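Local coordinates for protein ferredoxin--NADP reductase, apicoplast (Plasmodium falciparum, PDB 3JQQ) that uses FAD to pass electrons from reduced ferredoxin to NADP+, making NADPH, and may serve the terminal step of apicoplast isoprenoid precursor synthesis, at residues C54-Y59 against I151-A156. The protein carries 1 engineered substitution. Sequence-based numbering, arbitrary orientation.
Sequences CGIIPY and IYLTGA
Gly55 and Thr154 form a hydrogen-bonded antiparallel pair: Gly55 N donates to Thr154 O at 2.9 Å, and Thr154 N returns the bond to Gly55 O. Two residues further on, Ile57 N donates to Tyr152 O at 3.0 Å. Beyond it the chains part, and a water takes over, donating to Ile57 O and accepting from Tyr152 N.

Leu153 leaves its strand with CB and CG passing Gly55 O; chi1 of -77° sets CG beside the backbone N, and chi2 of -45° turns CD1 to that oxygen. There Leu153 CD1 lies 3.2 Å from Gly55 O. The same methyl touches Ile56 CG1 at 3.6 Å and also meets Cys54 SG. Leu153 and Ile56 run alongside each other in the same direction, while Ile151 puts its CD1 against both Ile56 CD1 and CG2. On the opposite face, Thr154 CG2 packs on Ile57 CD1 at 3.8 Å, and Thr154 OG1 lies over Gly55 CA, 3.3 Å away, where glycine has no CB; that hydroxyl is hydrogen-bonded to His157.

Cys54 touches Val116 and Ile56 touches Ile118, an FAD-binding residue, both on strand 114-123, so the Leu153 face looks into the core of the antiparallel beta-barrel characteristic of the FAD-binding domain of ferredoxin-NADP+ reductases.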
loop_
_atom_site.group_PDB
_atom_site.type_symbol
_atom_site.label_atom_id
_atom_site.label_comp_id
_atom_site.label_asym_id
_atom_site.label_seq_id
_atom_site.Cartn_x
_atom_site.Cartn_y
_atom_site.Cartn_z
ATOM N N CYS B 54 11.771 2.925 13.106
ATOM C CA CYS B 54 11.225 3.122 14.430
ATOM C C CYS B 54 9.721 3.036 14.289
ATOM O O CYS B 54 9.189 3.132 13.184
ATOM C CB CYS B 54 11.624 4.490 14.983
ATOM S SG CYS B 54 11.152 5.879 13.922
ATOM N N GLY B 55 9.036 2.835 15.404
ATOM C CA GLY B 55 7.591 2.926 15.416
ATOM C C GLY B 55 7.194 4.250 16.044
ATOM O O GLY B 55 7.852 4.736 16.965
ATOM N N ILE B 56 6.132 4.850 15.525
ATOM C CA ILE B 56 5.547 6.019 16.154
ATOM C C ILE B 56 4.158 5.629 16.635
ATOM O O ILE B 56 3.376 5.059 15.875
ATOM C CB ILE B 56 5.438 7.205 15.178
ATOM C CG1 ILE B 56 6.829 7.750 14.826
ATOM C CG2 ILE B 56 4.580 8.308 15.775
ATOM C CD1 ILE B 56 6.816 8.818 13.748
ATOM N N ILE B 57 3.858 5.912 17.900
ATOM C CA ILE B 57 2.525 5.653 18.440
ATOM C C ILE B 57 1.710 6.939 18.474
ATOM O O ILE B 57 1.924 7.791 19.331
ATOM C CB ILE B 57 2.578 5.064 19.864
ATOM C CG1 ILE B 57 3.448 3.808 19.896
ATOM C CG2 ILE B 57 1.170 4.754 20.366
ATOM C CD1 ILE B 57 3.828 3.373 21.296
ATOM N N PRO B 58 0.762 7.078 17.538
ATOM C CA PRO B 58 -0.040 8.296 17.451
ATOM C C PRO B 58 -0.896 8.510 18.697
ATOM O O PRO B 58 -1.474 7.558 19.224
ATOM C CB PRO B 58 -0.941 8.043 16.234
ATOM C CG PRO B 58 -0.355 6.861 15.522
ATOM C CD PRO B 58 0.338 6.056 16.568
ATOM N N TYR B 59 -0.960 9.756 19.160
ATOM C CA TYR B 59 -1.830 10.152 20.270
ATOM C C TYR B 59 -1.521 9.468 21.610
ATOM O O TYR B 59 -2.371 9.440 22.502
ATOM C CB TYR B 59 -3.305 9.956 19.898
ATOM C CG TYR B 59 -3.711 10.633 18.603
ATOM C CD1 TYR B 59 -3.973 11.999 18.556
ATOM C CD2 TYR B 59 -3.832 9.902 17.426
ATOM C CE1 TYR B 59 -4.342 12.616 17.372
ATOM C CE2 TYR B 59 -4.201 10.510 16.241
ATOM C CZ TYR B 59 -4.456 11.866 16.218
ATOM O OH TYR B 59 -4.823 12.466 15.037
ATOM N N ILE B 151 6.407 13.036 21.146
ATOM C CA ILE B 151 6.161 11.929 20.226
ATOM C C ILE B 151 6.812 10.667 20.789
ATOM O O ILE B 151 7.943 10.710 21.283
ATOM C CB ILE B 151 6.669 12.231 18.797
ATOM C CG1 ILE B 151 6.217 11.141 17.822
ATOM C CG2 ILE B 151 8.183 12.382 18.781
ATOM C CD1 ILE B 151 6.600 11.407 16.375
ATOM N N TYR B 152 6.091 9.550 20.736
ATOM C CA TYR B 152 6.544 8.323 21.389
ATOM C C TYR B 152 7.005 7.249 20.400
ATOM O O TYR B 152 6.233 6.786 19.555
ATOM C CB TYR B 152 5.458 7.782 22.324
ATOM C CG TYR B 152 5.138 8.704 23.483
ATOM C CD1 TYR B 152 4.337 9.826 23.306
ATOM C CD2 TYR B 152 5.638 8.452 24.756
ATOM C CE1 TYR B 152 4.043 10.672 24.363
ATOM C CE2 TYR B 152 5.350 9.292 25.819
ATOM C CZ TYR B 152 4.552 10.400 25.617
ATOM O OH TYR B 152 4.262 11.235 26.671
ATOM N N LEU B 153 8.275 6.867 20.526
ATOM C CA LEU B 153 8.927 5.924 19.616
ATOM C C LEU B 153 9.074 4.522 20.209
ATOM O O LEU B 153 9.251 4.360 21.420
ATOM C CB LEU B 153 10.327 6.424 19.231
ATOM C CG LEU B 153 10.556 7.548 18.208
ATOM C CD1 LEU B 153 9.698 7.364 16.968
ATOM C CD2 LEU B 153 10.321 8.914 18.825
ATOM N N THR B 154 9.010 3.520 19.336
ATOM C CA THR B 154 9.395 2.151 19.666
ATOM C C THR B 154 10.519 1.750 18.713
ATOM O O THR B 154 10.706 2.391 17.677
ATOM C CB THR B 154 8.230 1.170 19.477
ATOM O OG1 THR B 154 7.940 1.035 18.079
ATOM C CG2 THR B 154 6.989 1.652 20.214
ATOM N N GLY B 155 11.264 0.700 19.050
ATOM C CA GLY B 155 12.321 0.209 18.158
ATOM C C GLY B 155 13.662 -0.009 18.835
ATOM O O GLY B 155 13.759 0.038 20.061
ATOM N N ALA B 156 14.707 -0.242 18.033
ATOM C CA ALA B 156 14.606 -0.256 16.577
ATOM C C ALA B 156 13.965 -1.536 16.048
ATOM O O ALA B 156 13.771 -2.492 16.791
ATOM C CB ALA B 156 15.984 -0.064 15.954
HETATM O O HOH W 1 3.609 9.615 20.085
#